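Local coordinates for SusD superfamily protein (Bacteroides vulgatus ATCC 8482, PDB 3JQ0) that is a SusD-type outer-membrane protein that probably binds glycans or other nutrients, at residues A183-L194 and D206-V217; I275-F284 and K321-V332. All coordinates share one frame; numbering follows the deposited sequence. Where two conformers were deposited one is given.

Overall arrangement
Two kinds of contact found in a SusD-type fold appear here, one between its helices and one at its sparse strands. Contact 1 comes first along the chain and pairs helix 182-199 with helix 204-217, neighbours joined by a short connection, in a buried contact. Contact 2 opens only after contact 1 has closed; it sets the loop that follows helix 269-275 against strand 320-326, one arm of the two-stranded antiparallel sheet completed by strand 332-339. Their centres are 47 Å apart, on opposite sides of the chain's centre, and their nearest atoms stay about 26 Å apart. Contact 1 thus packs two successive helices together, contact 2 pairs a loop with the edge of a small hairpin, and they share no helix or sheet.

Contact 1: residues A183-L194 and D206-V217; sequences AATQMLKGEAYL and DYTIAKNAFENV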
loop_
_atom_site.group_PDB
_atom_site.type_symbol
_atom_site.label_atom_id
_atom_site.label_comp_id
_atom_site.label_asym_id
_atom_site.label_seq_id
_atom_site.Cartn_x
_atom_site.Cartn_y
_atom_site.Cartn_z
ATOM N N ALA A 183 1.215 -17.510 0.838
ATOM C CA ALA A 183 1.315 -16.530 1.893
ATOM C C ALA A 183 0.608 -15.236 1.486
ATOM O O ALA A 183 0.080 -14.542 2.341
ATOM C CB ALA A 183 2.773 -16.260 2.283
ATOM N N ALA A 184 0.588 -14.908 0.201
ATOM C CA ALA A 184 -0.167 -13.754 -0.274
ATOM C C ALA A 184 -1.671 -13.964 -0.010
ATOM O O ALA A 184 -2.392 -13.074 0.472
ATOM C CB ALA A 184 0.085 -13.463 -1.748
ATOM N N THR A 185 -2.179 -15.167 -0.321
ATOM C CA THR A 185 -3.582 -15.490 -0.015
ATOM C C THR A 185 -3.848 -15.390 1.500
ATOM O O THR A 185 -4.907 -14.879 1.883
ATOM C CB THR A 185 -3.975 -16.865 -0.553
ATOM O OG1 THR A 185 -4.019 -16.723 -1.958
ATOM C CG2 THR A 185 -5.353 -17.300 -0.035
ATOM N N GLN A 186 -2.959 -15.861 2.362
ATOM C CA GLN A 186 -3.183 -15.745 3.804
ATOM C C GLN A 186 -3.183 -14.288 4.290
ATOM O O GLN A 186 -3.985 -13.938 5.128
ATOM C CB GLN A 186 -2.211 -16.597 4.603
ATOM C CG GLN A 186 -2.375 -18.087 4.335
ATOM C CD GLN A 186 -3.758 -18.579 4.680
ATOM O OE1 GLN A 186 -4.221 -18.439 5.829
ATOM N NE2 GLN A 186 -4.433 -19.157 3.692
HETATM N N MSE A 187 -2.317 -13.435 3.710
HETATM C CA MSE A 187 -2.355 -12.011 4.021
HETATM C C MSE A 187 -3.710 -11.431 3.652
HETATM O O MSE A 187 -4.338 -10.708 4.440
HETATM C CB MSE A 187 -1.255 -11.258 3.253
HETATM C CG MSE A 187 0.138 -11.319 3.852
HETATM SE SE MSE A 187 0.282 -10.576 5.630
HETATM C CE MSE A 187 -0.206 -8.786 5.284
ATOM N N LEU A 188 -4.171 -11.683 2.438
ATOM C CA LEU A 188 -5.441 -11.156 1.967
ATOM C C LEU A 188 -6.579 -11.699 2.833
ATOM O O LEU A 188 -7.508 -10.974 3.187
ATOM C CB LEU A 188 -5.639 -11.545 0.511
ATOM C CG LEU A 188 -7.017 -11.222 -0.060
ATOM C CD1 LEU A 188 -7.307 -9.725 -0.044
ATOM C CD2 LEU A 188 -7.129 -11.793 -1.481
ATOM N N LYS A 189 -6.502 -12.966 3.192
ATOM C CA LYS A 189 -7.515 -13.574 4.078
ATOM C C LYS A 189 -7.576 -12.824 5.412
ATOM O O LYS A 189 -8.656 -12.502 5.920
ATOM C CB LYS A 189 -7.189 -15.040 4.275
ATOM C CG LYS A 189 -8.248 -15.785 5.103
ATOM C CD LYS A 189 -7.968 -17.263 5.210
ATOM C CE LYS A 189 -9.066 -18.022 5.902
ATOM N NZ LYS A 189 -8.707 -19.475 6.059
ATOM N N GLY A 190 -6.417 -12.545 5.997
ATOM C CA GLY A 190 -6.399 -11.801 7.240
ATOM C C GLY A 190 -7.039 -10.425 7.065
ATOM O O GLY A 190 -7.860 -9.991 7.906
ATOM N N GLU A 191 -6.713 -9.734 5.963
ATOM C CA GLU A 191 -7.299 -8.435 5.750
ATOM C C GLU A 191 -8.810 -8.520 5.586
ATOM O O GLU A 191 -9.566 -7.688 6.114
ATOM C CB GLU A 191 -6.717 -7.741 4.505
ATOM C CG GLU A 191 -5.231 -7.478 4.595
ATOM C CD GLU A 191 -4.783 -6.509 3.523
ATOM O OE1 GLU A 191 -5.024 -6.727 2.319
ATOM O OE2 GLU A 191 -4.260 -5.449 3.921
ATOM N N ALA A 192 -9.269 -9.493 4.818
ATOM C CA ALA A 192 -10.688 -9.619 4.508
ATOM C C ALA A 192 -11.503 -9.963 5.752
ATOM O O ALA A 192 -12.592 -9.399 5.965
ATOM C CB ALA A 192 -10.913 -10.694 3.438
ATOM N N TYR A 193 -10.984 -10.854 6.614
ATOM C CA TYR A 193 -11.711 -11.205 7.821
ATOM C C TYR A 193 -11.603 -10.102 8.873
ATOM O O TYR A 193 -12.544 -9.944 9.670
ATOM C CB TYR A 193 -11.327 -12.608 8.313
ATOM C CG TYR A 193 -11.951 -13.689 7.508
ATOM C CD1 TYR A 193 -11.404 -14.157 6.320
ATOM C CD2 TYR A 193 -13.123 -14.310 7.947
ATOM C CE1 TYR A 193 -12.016 -15.154 5.592
ATOM C CE2 TYR A 193 -13.729 -15.322 7.227
ATOM C CZ TYR A 193 -13.172 -15.740 6.034
ATOM O OH TYR A 193 -13.762 -16.755 5.298
ATOM N N LEU A 194 -10.514 -9.323 8.922
ATOM C CA LEU A 194 -10.560 -8.121 9.752
ATOM C C LEU A 194 -11.668 -7.177 9.302
ATOM O O LEU A 194 -12.422 -6.637 10.131
ATOM C CB LEU A 194 -9.215 -7.368 9.717
ATOM C CG LEU A 194 -8.067 -7.888 10.548
ATOM C CD1 LEU A 194 -6.833 -6.990 10.346
ATOM C CD2 LEU A 194 -8.433 -7.940 12.035
ATOM N N ASP A 206 -14.633 -13.733 13.305
ATOM C CA ASP A 206 -13.889 -13.258 12.136
ATOM C C ASP A 206 -12.482 -12.779 12.522
ATOM O O ASP A 206 -11.531 -13.039 11.797
ATOM C CB ASP A 206 -14.623 -12.145 11.412
ATOM C CG ASP A 206 -15.737 -12.641 10.502
ATOM O OD1 ASP A 206 -15.848 -13.876 10.282
ATOM O OD2 ASP A 206 -16.457 -11.765 9.984
ATOM N N TYR A 207 -12.328 -12.095 13.666
ATOM C CA TYR A 207 -10.984 -11.696 14.136
ATOM C C TYR A 207 -10.110 -12.909 14.399
ATOM O O TYR A 207 -8.904 -12.881 14.112
ATOM C CB TYR A 207 -11.107 -10.833 15.384
ATOM C CG TYR A 207 -11.880 -9.539 15.219
ATOM C CD1 TYR A 207 -11.937 -8.835 14.012
ATOM C CD2 TYR A 207 -12.589 -9.024 16.295
ATOM C CE1 TYR A 207 -12.596 -7.635 13.926
ATOM C CE2 TYR A 207 -13.296 -7.831 16.225
ATOM C CZ TYR A 207 -13.274 -7.143 15.026
ATOM O OH TYR A 207 -13.917 -5.924 14.873
ATOM N N THR A 208 -10.695 -13.988 14.918
ATOM C CA THR A 208 -9.943 -15.221 15.125
ATOM C C THR A 208 -9.460 -15.822 13.816
ATOM O O THR A 208 -8.311 -16.221 13.667
ATOM C CB THR A 208 -10.772 -16.239 15.943
ATOM O OG1 THR A 208 -11.016 -15.692 17.230
ATOM C CG2 THR A 208 -10.104 -17.585 16.025
ATOM N N ILE A 209 -10.342 -15.871 12.809
ATOM C CA ILE A 209 -9.929 -16.329 11.476
ATOM C C ILE A 209 -8.791 -15.468 10.937
ATOM O O ILE A 209 -7.825 -15.965 10.379
ATOM C CB ILE A 209 -11.144 -16.402 10.509
ATOM C CG1 ILE A 209 -12.126 -17.484 11.008
ATOM C CG2 ILE A 209 -10.693 -16.682 9.098
ATOM C CD1 ILE A 209 -13.485 -17.381 10.382
ATOM N N ALA A 210 -8.944 -14.164 11.071
ATOM C CA ALA A 210 -7.903 -13.251 10.614
ATOM C C ALA A 210 -6.569 -13.498 11.306
ATOM O O ALA A 210 -5.522 -13.569 10.647
ATOM C CB ALA A 210 -8.348 -11.783 10.820
ATOM N N LYS A 211 -6.601 -13.582 12.634
ATOM C CA LYS A 211 -5.398 -13.845 13.419
ATOM C C LYS A 211 -4.704 -15.095 12.907
ATOM O O LYS A 211 -3.502 -15.132 12.693
ATOM C CB LYS A 211 -5.755 -14.000 14.896
ATOM C CG LYS A 211 -4.580 -14.406 15.771
ATOM C CD LYS A 211 -4.936 -14.535 17.232
ATOM C CE LYS A 211 -5.958 -15.572 17.524
ATOM N NZ LYS A 211 -6.023 -15.980 18.963
ATOM N N ASN A 212 -5.464 -16.162 12.725
ATOM C CA ASN A 212 -4.907 -17.419 12.275
ATOM C C ASN A 212 -4.299 -17.337 10.874
ATOM O O ASN A 212 -3.290 -17.969 10.597
ATOM C CB ASN A 212 -5.950 -18.553 12.361
ATOM C CG ASN A 212 -6.351 -18.876 13.791
ATOM O OD1 ASN A 212 -5.627 -18.634 14.716
ATOM N ND2 ASN A 212 -7.529 -19.432 13.930
ATOM N N ALA A 213 -4.934 -16.551 10.007
ATOM C CA ALA A 213 -4.410 -16.320 8.668
ATOM C C ALA A 213 -3.062 -15.603 8.702
ATOM O O ALA A 213 -2.090 -16.013 8.045
ATOM C CB ALA A 213 -5.416 -15.557 7.803
ATOM N N PHE A 214 -2.962 -14.536 9.500
ATOM C CA PHE A 214 -1.697 -13.857 9.639
ATOM C C PHE A 214 -0.623 -14.747 10.227
ATOM O O PHE A 214 0.544 -14.721 9.793
ATOM C CB PHE A 214 -1.837 -12.546 10.429
ATOM C CG PHE A 214 -2.706 -11.502 9.748
ATOM C CD1 PHE A 214 -2.447 -11.054 8.466
ATOM C CD2 PHE A 214 -3.788 -10.948 10.407
ATOM C CE1 PHE A 214 -3.212 -10.102 7.865
ATOM C CE2 PHE A 214 -4.574 -9.987 9.806
ATOM C CZ PHE A 214 -4.284 -9.559 8.542
ATOM N N GLU A 215 -0.992 -15.596 11.190
ATOM C CA GLU A 215 -0.049 -16.575 11.749
ATOM C C GLU A 215 0.436 -17.527 10.665
ATOM O O GLU A 215 1.612 -17.886 10.618
ATOM C CB GLU A 215 -0.663 -17.317 12.920
ATOM C CG GLU A 215 -0.945 -16.509 14.155
ATOM C CD GLU A 215 0.248 -16.132 14.992
ATOM O OE1 GLU A 215 1.420 -16.342 14.552
ATOM O OE2 GLU A 215 -0.001 -15.567 16.114
ATOM N N ASN A 216 -0.473 -17.924 9.790
ATOM C CA ASN A 216 -0.099 -18.848 8.702
ATOM C C ASN A 216 0.930 -18.292 7.738
ATOM O O ASN A 216 1.705 -19.032 7.160
ATOM C CB ASN A 216 -1.296 -19.304 7.908
ATOM C CG ASN A 216 -2.108 -20.340 8.588
ATOM O OD1 ASN A 216 -1.684 -21.014 9.526
ATOM N ND2 ASN A 216 -3.334 -20.473 8.091
ATOM N N VAL A 217 0.938 -16.970 7.576
ATOM C CA VAL A 217 1.959 -16.339 6.713
ATOM C C VAL A 217 3.377 -16.725 7.133
ATOM O O VAL A 217 4.265 -16.903 6.278
ATOM C CB VAL A 217 1.759 -14.789 6.747
ATOM C CG1 VAL A 217 2.929 -14.067 6.087
ATOM C CG2 VAL A 217 0.425 -14.404 6.132
HETATM O O HOH W 1 -7.709 -18.499 9.154
#
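F214 and G190 meet at the middle of an antiparallel helical hairpin, consistent with the TPR-like helix pairs of SusD proteins; the axes of 183-194 and 206-217 approach to 7.7 Å at 160°. Small residues make this closeness possible. The CA atoms of G190 and A210 are 4.0 Å apart, and the A213 methyl rests on the carbonyl oxygen of Q186.

Two aromatic rings carry much of the packing. F214 is a knob in a hole formed by M187, G190, E191 and L194: G190 CA lies over one ring face, displaced toward the rim, 3.7 Å from the ring centroid. L194 CD1 approaches the ring edge, as does the selenium of M187, a selenomethionine, in a Met-aromatic contact. On Y193, I209 CG2 sits above the ring centre, 12° from the normal, a CH-pi contact; this branch is anti to the backbone N, which turns it to the ring. D206 OD1 lies at the edge of the same ring, its carboxylate nearly perpendicular to it, while OD2 is hydrogen-bonded to S196 OG.

Polar links are few. K189 runs extended past A213 and I209 toward E164, its salt-bridge partner, which also accepts from Q186 NE2. The other end of the Q186 amide faces N216, whose OD1 accepts from K219 NZ: N216 ND2 donates to Q186 OE1 at 3.2 Å, almost straight at 173° but from above the carbonyl plane.

Contact 2: residues I275-F284 and K321-V332; sequences IYCDENGNSF and KAVYKKDAQGVV
Y324 turns one face of its ring to the backbone of E279, whose CA stands over the ring centre at 3.7 Å from the centroid, while C277 O lies in plane at the ring edge. This CH-pi contact flanks a single antiparallel bridge: C277 and Y324 form a hydrogen-bonded pair, with C277 N to Y324 O at 2.8 Å and Y324 N to C277 O at 2.9 Å. Y276 takes V323 CG2 over a ring face, off toward the rim. In the conformer given, K321 runs antiparallel to the F284 side chain, its CE 3.7 Å from F284 CE1, and its NZ makes a salt bridge with D289.

Beyond the bridge, D278 OD1 holds a type I turn in shape by accepting from N280 N and N282 N on opposite faces of its carboxylate, the first bond making an Asx turn. G281 then fits tightly under V332 CG2, and its carbonyl oxygen receives K326 NZ at 3.0 Å; the lysine gets there by a bend at chi3 (66°).

The loop thus pairs, through one bridge, with the edge of strand 320-326, whose V323 and K325 bond to strand 332-339; F335 of that strand meets Y276, while Y276 and F284 also touch helix 269-275.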
loop_
_atom_site.group_PDB
_atom_site.type_symbol
_atom_site.label_atom_id
_atom_site.label_comp_id
_atom_site.label_asym_id
_atom_site.label_seq_id
_atom_site.Cartn_x
_atom_site.Cartn_y
_atom_site.Cartn_z
ATOM N N ILE A 275 17.896 25.673 -6.492
ATOM C CA ILE A 275 17.047 26.452 -5.554
ATOM C C ILE A 275 17.203 25.994 -4.110
ATOM O O ILE A 275 17.346 26.819 -3.228
ATOM C CB ILE A 275 15.581 26.373 -5.971
ATOM C CG1 ILE A 275 15.400 26.903 -7.416
ATOM C CG2 ILE A 275 14.648 27.147 -4.989
ATOM C CD1 ILE A 275 15.888 28.317 -7.660
ATOM N N TYR A 276 17.105 24.691 -3.856
ATOM C CA TYR A 276 17.103 24.155 -2.472
ATOM C C TYR A 276 18.534 23.973 -1.931
ATOM O O TYR A 276 19.518 24.010 -2.678
ATOM C CB TYR A 276 16.362 22.833 -2.421
ATOM C CG TYR A 276 14.930 22.854 -2.929
ATOM C CD1 TYR A 276 14.147 23.995 -2.907
ATOM C CD2 TYR A 276 14.378 21.708 -3.423
ATOM C CE1 TYR A 276 12.831 23.969 -3.387
ATOM C CE2 TYR A 276 13.067 21.652 -3.899
ATOM C CZ TYR A 276 12.302 22.789 -3.863
ATOM O OH TYR A 276 11.018 22.807 -4.344
ATOM N N CYS A 277 18.610 23.768 -0.646
ATOM C CA CYS A 277 19.845 23.450 0.028
ATOM C C CYS A 277 19.524 22.455 1.147
ATOM O O CYS A 277 18.361 22.178 1.474
ATOM C CB CYS A 277 20.546 24.692 0.578
ATOM S SG CYS A 277 19.681 25.545 1.897
ATOM N N ASP A 278 20.589 21.984 1.774
ATOM C CA ASP A 278 20.461 21.058 2.906
ATOM C C ASP A 278 20.438 21.849 4.240
ATOM O O ASP A 278 20.404 23.074 4.273
ATOM C CB ASP A 278 21.564 19.981 2.823
ATOM C CG ASP A 278 22.960 20.535 3.072
ATOM O OD1 ASP A 278 23.128 21.622 3.688
ATOM O OD2 ASP A 278 23.899 19.812 2.670
ATOM N N GLU A 279 20.428 21.121 5.363
ATOM C CA GLU A 279 20.220 21.764 6.658
ATOM C C GLU A 279 21.397 22.654 7.046
ATOM O O GLU A 279 21.294 23.481 7.927
ATOM C CB GLU A 279 19.953 20.735 7.743
ATOM C CG GLU A 279 21.160 19.911 8.179
ATOM C CD GLU A 279 20.910 18.941 9.303
ATOM O OE1 GLU A 279 19.782 18.872 9.807
ATOM O OE2 GLU A 279 21.868 18.231 9.680
ATOM N N ASN A 280 22.548 22.425 6.411
ATOM C CA ASN A 280 23.749 23.229 6.645
ATOM C C ASN A 280 23.812 24.455 5.736
ATOM O O ASN A 280 24.778 25.192 5.810
ATOM C CB ASN A 280 24.996 22.372 6.420
ATOM C CG ASN A 280 25.120 21.211 7.339
ATOM O OD1 ASN A 280 25.440 20.057 6.865
ATOM N ND2 ASN A 280 24.915 21.396 8.579
ATOM N N GLY A 281 22.864 24.616 4.814
ATOM C CA GLY A 281 22.876 25.695 3.863
ATOM C C GLY A 281 23.635 25.403 2.586
ATOM O O GLY A 281 23.902 26.336 1.829
ATOM N N ASN A 282 23.979 24.139 2.330
ATOM C CA ASN A 282 24.828 23.759 1.204
ATOM C C ASN A 282 24.009 23.138 0.074
ATOM O O ASN A 282 22.986 22.496 0.259
ATOM C CB ASN A 282 25.929 22.802 1.690
ATOM C CG ASN A 282 26.762 23.421 2.788
ATOM O OD1 ASN A 282 27.052 24.623 2.748
ATOM N ND2 ASN A 282 27.135 22.639 3.793
ATOM N N SER A 283 24.468 23.377 -1.129
ATOM C CA SER A 283 23.829 22.900 -2.351
ATOM C C SER A 283 23.849 21.388 -2.478
ATOM O O SER A 283 24.731 20.719 -1.949
ATOM C CB SER A 283 24.541 23.553 -3.554
ATOM O OG SER A 283 24.051 23.059 -4.801
ATOM N N PHE A 284 22.864 20.867 -3.212
ATOM C CA PHE A 284 22.840 19.471 -3.604
ATOM C C PHE A 284 23.651 19.175 -4.845
ATOM O O PHE A 284 23.789 18.016 -5.208
ATOM C CB PHE A 284 21.384 19.019 -3.782
ATOM C CG PHE A 284 20.578 19.046 -2.505
ATOM C CD1 PHE A 284 20.816 18.147 -1.478
ATOM C CD2 PHE A 284 19.573 19.948 -2.331
ATOM C CE1 PHE A 284 20.118 18.166 -0.323
ATOM C CE2 PHE A 284 18.848 20.003 -1.129
ATOM C CZ PHE A 284 19.135 19.096 -0.121
ATOM N N LYS A 321 12.980 13.334 2.940
ATOM C CA LYS A 321 14.135 14.226 3.091
ATOM C C LYS A 321 13.639 15.651 3.218
ATOM O O LYS A 321 12.807 16.108 2.437
ATOM C CB LYS A 321 15.163 14.108 1.964
ATOM C CG LYS A 321 16.390 15.006 2.209
ATOM C CD LYS A 321 17.590 14.664 1.324
ATOM C CE LYS A 321 18.903 15.332 1.776
ATOM N NZ LYS A 321 20.065 14.419 1.562
ATOM N N ALA A 322 14.187 16.363 4.194
ATOM C CA ALA A 322 13.904 17.788 4.350
ATOM C C ALA A 322 14.784 18.576 3.397
ATOM O O ALA A 322 16.016 18.431 3.404
ATOM C CB ALA A 322 14.171 18.210 5.813
ATOM N N VAL A 323 14.165 19.485 2.666
ATOM C CA VAL A 323 14.894 20.490 1.917
ATOM C C VAL A 323 14.640 21.873 2.526
ATOM O O VAL A 323 13.618 22.125 3.162
ATOM C CB VAL A 323 14.580 20.447 0.403
ATOM C CG1 VAL A 323 14.945 19.080 -0.195
ATOM C CG2 VAL A 323 13.137 20.814 0.061
ATOM N N TYR A 324 15.644 22.696 2.355
ATOM C CA TYR A 324 15.765 24.010 2.939
ATOM C C TYR A 324 15.993 25.006 1.820
ATOM O O TYR A 324 16.256 24.670 0.655
ATOM C CB TYR A 324 16.942 24.040 3.966
ATOM C CG TYR A 324 16.764 23.082 5.103
ATOM C CD1 TYR A 324 16.959 21.710 4.930
ATOM C CD2 TYR A 324 16.401 23.540 6.363
ATOM C CE1 TYR A 324 16.768 20.825 5.962
ATOM C CE2 TYR A 324 16.209 22.648 7.405
ATOM C CZ TYR A 324 16.350 21.292 7.199
ATOM O OH TYR A 324 16.157 20.386 8.238
ATOM N N LYS A 325 15.923 26.292 2.161
ATOM C CA LYS A 325 16.456 27.332 1.282
ATOM C C LYS A 325 17.299 28.284 2.129
ATOM O O LYS A 325 16.980 28.579 3.310
ATOM C CB LYS A 325 15.349 28.060 0.505
ATOM C CG LYS A 325 14.732 27.221 -0.618
ATOM C CD LYS A 325 13.419 27.777 -1.163
ATOM C CE LYS A 325 13.534 29.080 -1.866
ATOM N NZ LYS A 325 12.124 29.601 -2.212
ATOM N N LYS A 326 18.369 28.766 1.523
ATOM C CA LYS A 326 19.240 29.746 2.159
ATOM C C LYS A 326 18.988 31.073 1.472
ATOM O O LYS A 326 19.214 31.204 0.254
ATOM C CB LYS A 326 20.689 29.340 1.995
ATOM C CG LYS A 326 21.644 30.339 2.721
ATOM C CD LYS A 326 23.032 29.772 2.847
ATOM C CE LYS A 326 23.680 29.614 1.559
ATOM N NZ LYS A 326 25.082 29.059 1.718
ATOM N N ASP A 327 18.505 32.052 2.185
ATOM C CA ASP A 327 18.191 33.337 1.602
ATOM C C ASP A 327 19.452 34.162 1.363
ATOM O O ASP A 327 20.563 33.761 1.719
ATOM C CB ASP A 327 17.079 34.028 2.406
ATOM C CG ASP A 327 17.467 34.411 3.770
ATOM O OD1 ASP A 327 18.642 34.761 4.008
ATOM O OD2 ASP A 327 16.519 34.447 4.600
ATOM N N ALA A 328 19.268 35.330 0.758
ATOM C CA ALA A 328 20.407 36.192 0.395
ATOM C C ALA A 328 21.078 36.764 1.639
ATOM O O ALA A 328 22.174 37.283 1.531
ATOM C CB ALA A 328 19.995 37.306 -0.559
ATOM N N GLN A 329 20.407 36.708 2.781
ATOM C CA GLN A 329 20.911 37.171 4.084
ATOM C C GLN A 329 21.660 36.036 4.822
ATOM O O GLN A 329 22.125 36.226 5.942
ATOM C CB GLN A 329 19.757 37.746 4.931
ATOM C CG GLN A 329 19.164 39.021 4.354
ATOM C CD GLN A 329 18.224 38.777 3.161
ATOM O OE1 GLN A 329 17.091 38.192 3.299
ATOM N NE2 GLN A 329 18.606 39.276 2.006
ATOM N N GLY A 330 21.778 34.866 4.185
ATOM C CA GLY A 330 22.490 33.757 4.737
ATOM C C GLY A 330 21.687 32.881 5.675
ATOM O O GLY A 330 22.236 31.945 6.263
ATOM N N VAL A 331 20.409 33.134 5.833
ATOM C CA VAL A 331 19.571 32.420 6.767
ATOM C C VAL A 331 19.033 31.171 6.097
ATOM O O VAL A 331 18.459 31.230 5.030
ATOM C CB VAL A 331 18.428 33.279 7.307
ATOM C CG1 VAL A 331 17.511 32.469 8.237
ATOM C CG2 VAL A 331 18.964 34.551 8.000
ATOM N N VAL A 332 19.241 30.026 6.729
ATOM C CA VAL A 332 18.782 28.731 6.242
ATOM C C VAL A 332 17.470 28.399 6.916
ATOM O O VAL A 332 17.403 28.373 8.148
ATOM C CB VAL A 332 19.825 27.656 6.512
ATOM C CG1 VAL A 332 19.348 26.249 6.055
ATOM C CG2 VAL A 332 21.190 27.994 5.893
HETATM O O HOH W 2 19.008 27.579 -1.010
HETATM O O HOH W 3 25.534 27.837 4.837
HETATM O O HOH W 4 27.183 26.871 1.059
#